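Local coordinates for probable fumarate reductase Ifc3 (Shewanella frigidimarina, PDB 1QO8), which catalyses the essentially one-way reduction of fumarate to succinate, using one FAD and four covalently bound c-type hemes per subunit, and may take part in electron transport to iron(III), at residues A[371-376]-A[395-400]; A[379-384]-A[461-466]; A[411-416]-A[435-440]; A[359-364]-A[399-404]; A[419-424]-A[488-493]. All coordinates share one frame; numbering follows the deposited sequence.

Contact 1. Residues A[371-376]-A[395-400]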
# COMPACT_ATOMS: atom_id res chain seq x y z
N ILE A 371 8.76 -6.95 26.33
CA ILE A 371 8.36 -7.49 27.68
C ILE A 371 7.35 -8.59 27.41
O ILE A 371 6.29 -8.38 26.84
CB ILE A 371 7.92 -6.37 28.61
CG1 ILE A 371 9.17 -5.52 28.92
CG2 ILE A 371 7.44 -6.95 29.96
CD1 ILE A 371 9.08 -4.23 28.16
N SER A 372 7.76 -9.82 27.65
CA SER A 372 6.98 -10.99 27.49
C SER A 372 5.60 -10.89 28.20
O SER A 372 5.44 -10.38 29.31
CB SER A 372 7.72 -12.18 28.16
OG SER A 372 6.87 -13.29 27.90
N GLU A 373 4.60 -11.39 27.53
CA GLU A 373 3.21 -11.47 28.07
C GLU A 373 3.17 -12.35 29.30
O GLU A 373 2.38 -12.07 30.22
CB GLU A 373 2.29 -11.88 26.93
CG GLU A 373 2.39 -13.37 26.61
CD GLU A 373 1.61 -13.65 25.33
OE1 GLU A 373 1.06 -12.68 24.73
OE2 GLU A 373 1.50 -14.79 24.87
N THR A 374 4.15 -13.24 29.52
CA THR A 374 4.24 -14.05 30.71
C THR A 374 4.55 -13.21 31.95
O THR A 374 4.27 -13.73 33.07
CB THR A 374 5.23 -15.22 30.61
OG1 THR A 374 6.58 -14.78 30.71
CG2 THR A 374 5.09 -16.00 29.31
N VAL A 375 5.01 -11.96 31.83
CA VAL A 375 5.11 -11.08 32.98
C VAL A 375 3.71 -10.83 33.59
O VAL A 375 3.61 -10.94 34.83
CB VAL A 375 5.86 -9.76 32.82
CG1 VAL A 375 6.04 -9.00 34.13
CG2 VAL A 375 7.29 -10.05 32.26
N ARG A 376 2.71 -10.50 32.80
CA ARG A 376 1.32 -10.42 33.20
C ARG A 376 0.77 -11.82 33.54
O ARG A 376 0.21 -11.98 34.62
CB ARG A 376 0.49 -9.70 32.12
CG ARG A 376 0.96 -8.25 31.88
CD ARG A 376 0.20 -7.67 30.68
NE ARG A 376 0.85 -8.06 29.40
CZ ARG A 376 0.25 -8.53 28.35
NH1 ARG A 376 -1.07 -8.76 28.47
NH2 ARG A 376 0.68 -8.80 27.15
N THR A 395 -6.16 -9.92 28.84
CA THR A 395 -6.81 -9.89 27.57
C THR A 395 -5.92 -10.45 26.43
O THR A 395 -4.76 -10.78 26.63
CB THR A 395 -7.08 -8.49 27.00
OG1 THR A 395 -6.42 -7.44 27.73
CG2 THR A 395 -8.46 -8.24 26.59
N THR A 396 -6.47 -10.42 25.22
CA THR A 396 -5.73 -10.84 24.04
C THR A 396 -4.71 -9.74 23.72
O THR A 396 -4.91 -8.58 24.10
CB THR A 396 -6.65 -10.97 22.79
OG1 THR A 396 -7.19 -9.62 22.70
CG2 THR A 396 -7.87 -11.88 23.00
N ARG A 397 -3.81 -10.05 22.80
CA ARG A 397 -2.71 -9.11 22.52
C ARG A 397 -3.25 -7.90 21.77
O ARG A 397 -2.84 -6.78 22.02
CB ARG A 397 -1.63 -9.74 21.66
CG ARG A 397 -1.16 -11.07 22.20
CD ARG A 397 -0.42 -11.76 21.06
NE ARG A 397 0.05 -13.06 21.54
CZ ARG A 397 1.35 -13.35 21.35
NH1 ARG A 397 2.11 -12.41 20.77
NH2 ARG A 397 1.85 -14.52 21.73
N ASP A 398 -4.16 -8.15 20.81
CA ASP A 398 -4.62 -6.96 20.07
C ASP A 398 -5.45 -6.05 20.95
O ASP A 398 -5.41 -4.87 20.76
CB ASP A 398 -5.30 -7.23 18.75
CG ASP A 398 -6.28 -8.35 18.73
OD1 ASP A 398 -7.40 -8.16 19.24
OD2 ASP A 398 -5.88 -9.42 18.17
N LYS A 399 -6.30 -6.55 21.86
CA LYS A 399 -6.92 -5.69 22.84
C LYS A 399 -5.98 -4.92 23.74
O LYS A 399 -6.21 -3.74 24.07
CB LYS A 399 -7.88 -6.56 23.69
CG LYS A 399 -9.18 -6.91 22.92
CD LYS A 399 -10.15 -7.55 23.90
CE LYS A 399 -11.45 -8.09 23.36
NZ LYS A 399 -11.28 -8.84 22.07
N ALA A 400 -4.94 -5.56 24.28
CA ALA A 400 -3.94 -4.89 25.07
C ALA A 400 -3.24 -3.84 24.23
O ALA A 400 -3.21 -2.68 24.72
CB ALA A 400 -3.03 -5.93 25.77
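The carboxylate of E373 overlaps one face of the R397 guanidinium, a worked example of a salt bridge held by charge without a directed N-H. OE2 of E373 lies 3.2 Å from NH2 of R397, but well out of the guanidinium plane. OE1 of E373 sits over the same group, offset toward its rim and 3.4 Å from NE of R397. The two planes are turned 75° apart and the side chains cross at roughly a right angle. In E373, CG occupies the position between the backbone N and the carbonyl carbon (chi1 77°), and the chain then runs extended to its carboxylate; R397 is extended from CG to NE and carries its charge across from helix 397-405. By similarity with relatives, E373 and S372 bind fumarate and succinate and R397 is the proton donor, so the pair probably belongs to the active site, in a protein crystallised in its open conformation. Deeper in, NH1 of R376 comes within 4.4 Å of CB of A400 and is hydrogen-bonded to the carbonyl O of E393. Two capping bonds shape the backbones: T374 N donates to S372 OG at 3.2 Å, and K399 N donates weakly to T396 OG1. The contact thus joins the turn leading into helix 374-377 to the first turn of helix 397-405, with helix 425-432 packed against I371, S372, T374 and V375, and strand 489-505 against I371.

Contact 2. Residues A[379-384]-A[461-466]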
# COMPACT_ATOMS: atom_id res chain seq x y z
N GLY A 379 1.49 -12.70 37.08
CA GLY A 379 0.98 -11.88 38.15
C GLY A 379 0.94 -10.38 38.04
O GLY A 379 0.41 -9.70 38.91
N ALA A 380 1.75 -9.81 37.07
CA ALA A 380 1.95 -8.38 37.17
C ALA A 380 0.63 -7.69 36.79
O ALA A 380 -0.17 -8.22 36.08
CB ALA A 380 3.04 -7.94 36.20
N VAL A 381 0.53 -6.47 37.22
CA VAL A 381 -0.50 -5.51 36.97
C VAL A 381 -0.04 -4.50 35.88
O VAL A 381 1.16 -4.25 35.83
CB VAL A 381 -0.74 -4.76 38.29
CG1 VAL A 381 -1.68 -3.57 38.21
CG2 VAL A 381 -1.29 -5.77 39.32
N MET A 382 -1.01 -3.95 35.13
CA MET A 382 -0.72 -2.93 34.14
C MET A 382 -1.56 -1.70 34.44
O MET A 382 -2.77 -1.81 34.58
CB MET A 382 -0.97 -3.45 32.71
CG MET A 382 -0.44 -2.46 31.64
SD MET A 382 -0.50 -3.24 30.00
CE MET A 382 -2.21 -3.69 29.83
N VAL A 383 -0.84 -0.59 34.51
CA VAL A 383 -1.35 0.69 34.96
C VAL A 383 -0.96 1.80 33.96
O VAL A 383 0.06 1.68 33.24
CB VAL A 383 -0.72 0.75 36.35
CG1 VAL A 383 0.25 1.82 36.67
CG2 VAL A 383 -1.70 0.41 37.46
N ASN A 384 -1.79 2.82 33.85
CA ASN A 384 -1.48 3.88 32.87
C ASN A 384 -0.53 4.88 33.51
O ASN A 384 -0.07 4.62 34.64
CB ASN A 384 -2.76 4.50 32.34
CG ASN A 384 -3.52 5.29 33.38
OD1 ASN A 384 -3.08 5.58 34.52
ND2 ASN A 384 -4.71 5.62 32.88
N SER A 461 -4.42 -1.00 46.72
CA SER A 461 -5.43 -1.65 47.64
C SER A 461 -6.60 -2.23 46.92
O SER A 461 -7.04 -3.37 47.21
CB SER A 461 -5.86 -0.69 48.76
OG SER A 461 -6.91 0.17 48.36
N ASP A 462 -7.13 -1.58 45.85
CA ASP A 462 -8.22 -2.31 45.15
C ASP A 462 -7.66 -3.62 44.69
O ASP A 462 -8.34 -4.62 44.82
CB ASP A 462 -8.68 -1.56 43.90
CG ASP A 462 -9.48 -0.30 44.23
OD1 ASP A 462 -9.77 -0.14 45.45
OD2 ASP A 462 -9.77 0.46 43.28
N TYR A 463 -6.48 -3.58 43.95
CA TYR A 463 -6.15 -4.89 43.33
C TYR A 463 -5.82 -5.91 44.43
O TYR A 463 -6.08 -7.08 44.21
CB TYR A 463 -4.91 -4.71 42.42
CG TYR A 463 -4.60 -5.96 41.64
CD1 TYR A 463 -5.23 -6.23 40.45
CD2 TYR A 463 -3.69 -6.86 42.08
CE1 TYR A 463 -5.04 -7.36 39.67
CE2 TYR A 463 -3.39 -8.02 41.33
CZ TYR A 463 -4.07 -8.25 40.20
OH TYR A 463 -3.73 -9.38 39.48
N ASN A 464 -5.14 -5.56 45.52
CA ASN A 464 -4.91 -6.54 46.59
C ASN A 464 -6.23 -7.13 47.14
O ASN A 464 -6.33 -8.33 47.40
CB ASN A 464 -4.12 -5.91 47.76
CG ASN A 464 -2.67 -5.58 47.29
OD1 ASN A 464 -2.21 -6.12 46.27
ND2 ASN A 464 -1.97 -4.69 48.00
N GLY A 465 -7.30 -6.32 47.17
CA GLY A 465 -8.63 -6.82 47.57
C GLY A 465 -9.15 -7.72 46.48
O GLY A 465 -9.84 -8.68 46.80
N TYR A 466 -8.84 -7.46 45.18
CA TYR A 466 -9.26 -8.40 44.16
C TYR A 466 -8.46 -9.69 44.31
O TYR A 466 -8.96 -10.74 43.89
CB TYR A 466 -9.19 -7.93 42.69
CG TYR A 466 -9.80 -6.57 42.44
CD1 TYR A 466 -10.96 -6.21 43.19
CD2 TYR A 466 -9.30 -5.65 41.52
CE1 TYR A 466 -11.54 -4.98 43.05
CE2 TYR A 466 -9.87 -4.41 41.34
CZ TYR A 466 -11.01 -4.10 42.12
OH TYR A 466 -11.60 -2.86 42.00
O HOH W 1 -1.66 -10.79 40.31
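V381 presents a single methyl, CG2, to the face of the Y463 ring, and the pair illustrates how a CH-pi contact depends on two rotamers at once. On the strand side CG1 is the branch anti to the backbone N (chi1 173°); CG2 is left anti to the carbonyl carbon, where it meets the ring. On the helix side CG of Y463 also stands anti to its backbone N (chi1 -174°), which carries the phenol off helix 453-469 toward the strand. The methyl stands almost exactly over the middle of the ring: CG2 of V381 is 3.7 Å from the centroid of Y463 and 10° off the ring normal. CE2 of Y463 is the nearest ring atom to that CG2, also at 3.7 Å, and the other five lie scarcely farther away. The two side chains run antiparallel alongside one another, and the phenol oxygen reaches the level of G379. There a water, lying in the ring plane at the edge, accepts from OH of Y463 at 2.6 Å and donates to O of G379 at 2.7 Å. G379 ends helix 374-377 in a Schellman motif with positive phi, and its O accepts from the water. The chemistry is therefore divided: dispersion and a weak CH-pi attraction over the face, and at the rim a buried hydroxyl whose proton is given to water, which passes the link on to the backbone.

Contact 3. Residues A[411-416]-A[435-440]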
# COMPACT_ATOMS: atom_id res chain seq x y z
N PHE A 411 1.36 4.87 26.43
CA PHE A 411 2.18 3.80 27.01
C PHE A 411 1.55 3.30 28.32
O PHE A 411 0.61 3.91 28.80
CB PHE A 411 3.60 4.31 27.27
CG PHE A 411 3.69 5.26 28.42
CD1 PHE A 411 3.45 6.60 28.22
CD2 PHE A 411 3.99 4.83 29.70
CE1 PHE A 411 3.56 7.55 29.24
CE2 PHE A 411 4.02 5.73 30.75
CZ PHE A 411 3.83 7.10 30.54
N ALA A 412 2.14 2.26 28.88
CA ALA A 412 1.59 1.83 30.21
C ALA A 412 2.79 1.44 31.04
O ALA A 412 3.96 1.43 30.55
CB ALA A 412 0.59 0.69 29.95
N TRP A 413 2.56 1.12 32.28
CA TRP A 413 3.57 0.54 33.16
C TRP A 413 3.23 -0.90 33.55
O TRP A 413 2.10 -1.21 34.00
CB TRP A 413 3.55 1.42 34.41
CG TRP A 413 4.10 2.80 34.28
CD1 TRP A 413 3.41 3.96 34.32
CD2 TRP A 413 5.50 3.17 34.22
NE1 TRP A 413 4.28 5.01 34.20
CE2 TRP A 413 5.56 4.56 34.17
CE3 TRP A 413 6.67 2.45 34.25
CZ2 TRP A 413 6.77 5.28 34.10
CZ3 TRP A 413 7.89 3.12 34.18
CH2 TRP A 413 7.92 4.54 34.08
N ILE A 414 4.18 -1.82 33.51
CA ILE A 414 3.88 -3.13 34.08
C ILE A 414 4.54 -3.24 35.47
O ILE A 414 5.73 -2.89 35.52
CB ILE A 414 4.24 -4.27 33.15
CG1 ILE A 414 3.20 -4.25 32.01
CG2 ILE A 414 4.29 -5.60 33.86
CD1 ILE A 414 3.54 -5.15 30.85
N ILE A 415 3.74 -3.60 36.46
CA ILE A 415 4.02 -3.35 37.90
C ILE A 415 3.92 -4.61 38.74
O ILE A 415 3.19 -5.46 38.24
CB ILE A 415 3.00 -2.31 38.30
CG1 ILE A 415 3.91 -1.09 38.20
CG2 ILE A 415 1.93 -2.10 39.37
CD1 ILE A 415 3.28 -0.15 37.25
N PHE A 416 4.81 -4.79 39.71
CA PHE A 416 4.80 -6.05 40.45
C PHE A 416 5.60 -5.84 41.73
O PHE A 416 6.23 -4.78 41.84
CB PHE A 416 5.22 -7.30 39.68
CG PHE A 416 6.54 -7.06 38.97
CD1 PHE A 416 7.75 -7.20 39.66
CD2 PHE A 416 6.53 -6.59 37.64
CE1 PHE A 416 8.93 -6.96 38.93
CE2 PHE A 416 7.72 -6.37 36.94
CZ PHE A 416 8.92 -6.53 37.59
N MET A 435 16.02 -1.96 33.12
CA MET A 435 14.66 -1.55 32.69
C MET A 435 13.64 -1.29 33.79
O MET A 435 12.57 -0.66 33.60
CB MET A 435 14.21 -2.69 31.76
CG MET A 435 15.02 -2.58 30.41
SD MET A 435 14.57 -4.14 29.54
CE MET A 435 12.88 -3.73 29.00
N LEU A 436 13.98 -1.75 35.00
CA LEU A 436 12.95 -1.60 36.08
C LEU A 436 13.14 -0.36 36.89
O LEU A 436 14.25 -0.17 37.47
CB LEU A 436 13.09 -2.79 37.05
CG LEU A 436 12.95 -4.16 36.41
CD1 LEU A 436 12.84 -5.16 37.54
CD2 LEU A 436 11.80 -4.14 35.36
N TYR A 437 12.11 0.46 37.05
CA TYR A 437 12.06 1.44 38.13
C TYR A 437 11.72 0.73 39.45
O TYR A 437 11.05 -0.31 39.40
CB TYR A 437 10.93 2.43 37.84
CG TYR A 437 11.26 3.37 36.68
CD1 TYR A 437 11.33 2.95 35.38
CD2 TYR A 437 11.46 4.73 36.96
CE1 TYR A 437 11.60 3.82 34.33
CE2 TYR A 437 11.76 5.63 35.94
CZ TYR A 437 11.83 5.16 34.65
OH TYR A 437 12.12 6.09 33.66
N LYS A 438 12.14 1.27 40.59
CA LYS A 438 11.82 0.54 41.82
C LYS A 438 11.66 1.47 42.99
O LYS A 438 12.08 2.60 42.88
CB LYS A 438 12.81 -0.54 42.18
CG LYS A 438 14.24 -0.14 42.31
CD LYS A 438 15.14 -1.41 42.32
CE LYS A 438 15.14 -2.04 40.92
NZ LYS A 438 16.49 -2.57 40.55
N GLY A 439 10.90 1.06 43.98
CA GLY A 439 10.63 1.95 45.13
C GLY A 439 10.60 0.95 46.33
O GLY A 439 10.10 -0.17 46.20
N ASP A 440 11.16 1.44 47.45
CA ASP A 440 10.95 0.70 48.68
C ASP A 440 9.50 0.66 49.08
O ASP A 440 9.16 -0.28 49.77
CB ASP A 440 11.86 1.18 49.84
CG ASP A 440 13.25 0.59 49.56
OD1 ASP A 440 13.54 0.01 48.48
OD2 ASP A 440 14.14 0.66 50.43
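W413 drives the edge of its six-membered ring against the face of Y437, an edge-to-face (T-shaped) aromatic pair between two strands that are not neighbours in their sheet. The centroids are 5.1 Å apart and the planes stand at 83°. CZ3 of W413 comes to 3.6 Å from CD1 of Y437, while CH2 of W413 lies above the tyrosine ring, displaced toward its rim. Both side chains have CG anti to the carbonyl carbon (chi1 -70° in W413, -71° in Y437), and from strands 412-417 and 437-439 they reach over the intervening strand 489-505.

Purely apolar packing makes up the second group: CD1 of L436 meets CZ of F416 at 4.2 Å, at the ring's edge and near its plane, with the two side chains crossing at about a right angle. Within 411-416, CE2 of F411 covers part of one indole face of W413, so that ring is gripped at both face and edge.

Were Y437 replaced by an alanine, the indole edge would probably lose the pi face it points into, and a gap would open beside CZ3 and CH2. Chemically the contact relies on slightly positive aromatic C-H groups facing a pi cloud, backed by dispersion, with no charge involved across it.

Contact 4. Residues A[359-364]-A[399-404]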
# COMPACT_ATOMS: atom_id res chain seq x y z
N ALA A 359 2.71 -6.25 15.03
CA ALA A 359 3.24 -5.54 16.20
C ALA A 359 3.31 -6.42 17.44
O ALA A 359 2.57 -7.38 17.52
CB ALA A 359 2.26 -4.42 16.58
N HIS A 360 3.86 -5.89 18.51
CA HIS A 360 3.92 -6.65 19.77
C HIS A 360 3.33 -5.71 20.79
O HIS A 360 3.64 -4.54 20.83
CB HIS A 360 5.37 -7.09 20.05
CG HIS A 360 5.48 -7.80 21.37
ND1 HIS A 360 5.69 -9.14 21.50
CD2 HIS A 360 5.43 -7.31 22.63
CE1 HIS A 360 5.73 -9.48 22.78
NE2 HIS A 360 5.64 -8.37 23.45
N PRO A 361 2.43 -6.20 21.64
CA PRO A 361 1.81 -5.39 22.64
C PRO A 361 2.58 -4.65 23.65
O PRO A 361 2.13 -3.60 24.12
CB PRO A 361 0.73 -6.30 23.28
CG PRO A 361 1.11 -7.65 22.87
CD PRO A 361 2.06 -7.65 21.68
N THR A 362 3.65 -5.09 24.30
CA THR A 362 4.31 -4.42 25.37
C THR A 362 5.83 -4.54 25.12
O THR A 362 6.54 -5.52 25.47
CB THR A 362 3.95 -5.19 26.72
OG1 THR A 362 4.29 -6.55 26.51
CG2 THR A 362 2.47 -5.04 27.03
N VAL A 363 6.32 -3.63 24.25
CA VAL A 363 7.79 -3.45 24.02
C VAL A 363 8.29 -2.39 24.98
O VAL A 363 7.56 -1.40 25.19
CB VAL A 363 8.00 -2.91 22.55
CG1 VAL A 363 9.43 -2.66 22.21
CG2 VAL A 363 7.50 -4.01 21.59
N GLY A 364 9.52 -2.52 25.51
CA GLY A 364 9.94 -1.44 26.42
C GLY A 364 9.95 -0.09 25.78
O GLY A 364 10.32 0.02 24.62
N LYS A 399 -6.30 -6.55 21.86
CA LYS A 399 -6.92 -5.69 22.84
C LYS A 399 -5.98 -4.92 23.74
O LYS A 399 -6.21 -3.74 24.07
CB LYS A 399 -7.88 -6.56 23.69
CG LYS A 399 -9.18 -6.91 22.92
CD LYS A 399 -10.15 -7.55 23.90
CE LYS A 399 -11.45 -8.09 23.36
NZ LYS A 399 -11.28 -8.84 22.07
N ALA A 400 -4.94 -5.56 24.28
CA ALA A 400 -3.94 -4.89 25.07
C ALA A 400 -3.24 -3.84 24.23
O ALA A 400 -3.21 -2.68 24.72
CB ALA A 400 -3.03 -5.93 25.77
N SER A 401 -2.78 -4.01 23.01
CA SER A 401 -2.19 -2.87 22.28
C SER A 401 -3.14 -1.68 22.08
O SER A 401 -2.74 -0.55 22.32
CB SER A 401 -1.87 -3.17 20.77
OG SER A 401 -1.21 -4.41 20.94
N ASP A 402 -4.36 -2.04 21.65
CA ASP A 402 -5.33 -0.97 21.39
C ASP A 402 -5.67 -0.30 22.70
O ASP A 402 -5.63 0.95 22.65
CB ASP A 402 -6.62 -1.47 20.69
CG ASP A 402 -7.55 -0.28 20.45
OD1 ASP A 402 -7.22 0.60 19.61
OD2 ASP A 402 -8.59 -0.14 21.13
N ALA A 403 -5.83 -0.96 23.86
CA ALA A 403 -6.10 -0.13 25.06
C ALA A 403 -4.89 0.66 25.54
O ALA A 403 -5.02 1.76 26.06
CB ALA A 403 -6.61 -1.01 26.21
N ILE A 404 -3.66 0.14 25.45
CA ILE A 404 -2.50 0.98 25.75
C ILE A 404 -2.51 2.25 24.86
O ILE A 404 -2.34 3.33 25.42
CB ILE A 404 -1.17 0.21 25.63
CG1 ILE A 404 -1.06 -1.00 26.62
CG2 ILE A 404 -0.10 1.24 25.91
CD1 ILE A 404 0.01 -2.00 26.28
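P361 is packed between the flat imidazole of H360, over one face of which its CD lies offset toward the rim, and helix 397-405, where its CB is 3.6 Å from OG of S401. The proline makes the larger share of the contact on its side, with T362 beside it. The backbones come very close here, CA of P361 and CA of S401 being 4.7 Å apart, which only small groups permit. S401 suits the place because its OG, anti to the carbonyl carbon (chi1 -47°), turns back along its own helix and is hydrogen-bonded to O of R397; toward the proline it offers van der Waals contact. One turn on, CD1 of I404 reaches 3.4 Å from O of P361 and 4.0 Å from CG2 of T362, the isoleucine and threonine side chains crossing at about a right angle. T362 divides its branches: CG2 faces the isoleucine, while OG1 is hydrogen-bonded to O of I371. H360 binds succinate by similarity, and R397, the probable proton donor, begins the same helix, so this packing lies next to residues of the likely substrate site. The strand changes direction at P361, and helix 397-405 fits against that bend; P496 of strand 489-505 touches both S401 and I404, and strand 412-417 meets T362 through I414 and I404 through A412.

Contact 5. Residues A[419-424]-A[488-493]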
# COMPACT_ATOMS: atom_id res chain seq x y z
N GLN A 419 7.49 -10.52 45.29
CA GLN A 419 7.13 -11.92 45.10
C GLN A 419 7.32 -12.31 43.66
O GLN A 419 7.73 -13.40 43.21
CB GLN A 419 5.66 -12.26 45.59
CG GLN A 419 5.23 -11.52 46.85
CD GLN A 419 3.72 -11.63 47.11
OE1 GLN A 419 3.13 -12.71 47.28
NE2 GLN A 419 2.98 -10.55 47.00
N LEU A 420 6.80 -11.42 42.74
CA LEU A 420 6.98 -11.75 41.34
C LEU A 420 8.49 -11.71 41.05
O LEU A 420 8.95 -12.57 40.36
CB LEU A 420 6.28 -10.75 40.36
CG LEU A 420 6.10 -11.28 38.95
CD1 LEU A 420 4.77 -10.72 38.36
CD2 LEU A 420 7.22 -10.84 37.98
N TYR A 421 9.18 -10.70 41.51
CA TYR A 421 10.61 -10.53 41.17
C TYR A 421 11.34 -11.80 41.57
O TYR A 421 12.09 -12.37 40.77
CB TYR A 421 11.26 -9.37 41.93
CG TYR A 421 12.71 -9.04 41.56
CD1 TYR A 421 12.97 -8.17 40.49
CD2 TYR A 421 13.78 -9.53 42.31
CE1 TYR A 421 14.27 -7.83 40.21
CE2 TYR A 421 15.09 -9.23 42.04
CZ TYR A 421 15.32 -8.36 40.92
OH TYR A 421 16.60 -7.97 40.61
N LYS A 422 11.03 -12.25 42.82
CA LYS A 422 11.76 -13.43 43.32
C LYS A 422 11.35 -14.67 42.58
O LYS A 422 12.19 -15.55 42.56
CB LYS A 422 11.59 -13.76 44.81
CG LYS A 422 12.50 -12.98 45.70
CD LYS A 422 12.49 -13.39 47.16
CE LYS A 422 11.09 -13.50 47.74
NZ LYS A 422 11.09 -13.68 49.23
N LYS A 423 10.23 -14.77 41.91
CA LYS A 423 9.81 -16.01 41.25
C LYS A 423 10.07 -16.06 39.75
O LYS A 423 9.66 -17.00 39.04
CB LYS A 423 8.26 -16.06 41.32
CG LYS A 423 7.67 -17.41 40.97
CD LYS A 423 6.55 -17.35 39.92
CE LYS A 423 6.12 -18.72 39.41
NZ LYS A 423 5.80 -18.80 37.95
N ALA A 424 10.57 -14.93 39.19
CA ALA A 424 10.68 -14.93 37.70
C ALA A 424 12.03 -14.28 37.31
O ALA A 424 12.19 -13.06 37.36
CB ALA A 424 9.58 -14.10 37.11
N PRO A 488 10.73 -4.75 47.36
CA PRO A 488 10.67 -3.46 46.72
C PRO A 488 9.48 -3.60 45.74
O PRO A 488 9.10 -4.72 45.41
CB PRO A 488 11.93 -3.12 45.98
CG PRO A 488 12.91 -4.18 46.30
CD PRO A 488 12.12 -5.18 47.08
N TYR A 489 8.95 -2.51 45.24
CA TYR A 489 7.96 -2.52 44.18
C TYR A 489 8.61 -2.04 42.86
O TYR A 489 9.53 -1.25 42.93
CB TYR A 489 6.76 -1.63 44.51
CG TYR A 489 6.13 -2.08 45.85
CD1 TYR A 489 6.62 -1.57 47.04
CD2 TYR A 489 5.14 -3.00 45.88
CE1 TYR A 489 6.05 -2.02 48.25
CE2 TYR A 489 4.54 -3.42 47.06
CZ TYR A 489 5.02 -2.91 48.25
OH TYR A 489 4.45 -3.37 49.42
N TYR A 490 8.19 -2.62 41.74
CA TYR A 490 8.90 -2.46 40.48
C TYR A 490 7.97 -1.98 39.37
O TYR A 490 6.79 -2.33 39.43
CB TYR A 490 9.40 -3.82 40.01
CG TYR A 490 10.51 -4.35 40.90
CD1 TYR A 490 11.85 -4.03 40.73
CD2 TYR A 490 10.14 -5.19 41.97
CE1 TYR A 490 12.81 -4.54 41.61
CE2 TYR A 490 11.08 -5.72 42.83
CZ TYR A 490 12.41 -5.39 42.62
OH TYR A 490 13.33 -5.92 43.49
N ALA A 491 8.55 -1.29 38.37
CA ALA A 491 7.78 -1.03 37.14
C ALA A 491 8.66 -1.00 35.88
O ALA A 491 9.80 -0.51 35.93
CB ALA A 491 7.12 0.33 37.25
N VAL A 492 8.06 -1.41 34.75
CA VAL A 492 8.72 -1.29 33.48
C VAL A 492 7.81 -0.47 32.51
O VAL A 492 6.61 -0.78 32.46
CB VAL A 492 8.82 -2.47 32.54
CG1 VAL A 492 10.12 -2.42 31.73
CG2 VAL A 492 8.36 -3.78 33.08
N LYS A 493 8.42 0.47 31.78
CA LYS A 493 7.58 1.28 30.88
C LYS A 493 7.40 0.64 29.52
O LYS A 493 8.39 0.16 28.96
CB LYS A 493 8.20 2.67 30.78
CG LYS A 493 7.35 3.69 30.01
CD LYS A 493 8.19 5.00 30.16
CE LYS A 493 7.50 6.27 29.84
NZ LYS A 493 8.52 7.42 30.01
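Y421 and Y490 lay their rings face against face, and they exemplify an offset aromatic pair in which the overlap is slight. The planes are only 4° from parallel and the centroids 4.6 Å apart, but the rings themselves barely overlap, and it is the hydroxyl of Y490 that reaches the middle of Y421. CD1 of Y421 makes the closest approach, 3.5 Å from CZ of Y490, and lies over the Y490 face toward its rim. In return the phenol oxygen of Y490 is 3.7 Å from CG of Y421. CB of Y421 extends the apolar contact to CE2 of Y490 at 3.8 Å. The side chains cross at about a right angle. With CG of Y421 anti to its backbone N (chi1 -175°), the ring is carried off its helix toward Y490.

Polar bonding is directed outward from the pair. OH of Y421 is hydrogen-bonded to OD2 of D431, which probably limits how far the phenol can turn. F416 meets the Y490 ring too, and V427 of helix 425-432 touches Y421, so helix 418-423 is joined to strand 489-505 through a small aromatic cluster.

With a serine here instead of Y421, one face of Y490 would probably lose its cover and D431 the phenol that bonds to it. The attraction is consistent mainly with dispersion between the two rings, the OH of Y490 resting over the Y421 face with no directed bond implied, a contact that is weakly polar at most.

Contacts 1 and 4 lie at what is probably the substrate end of the group: their centres are 7 Å apart, they share K399 and A400 of helix 397-405, and CB of R397 packs 3.7 Å from CG of P361. The R397 side chain is about 5 Å from that of H360 and about 12 Å from the FAD. Contacts 3 and 5, with centres 8 Å apart, are tied by strand pairing, Y437 N lying 2.7 Å from A491 O. Contact 2 reaches the same sheet through strand 381-383, where V381 O is 2.7 Å from I415 N. V375 CG1 and I414 CG2, 3.8 Å apart, connect contact 1 with contact 3.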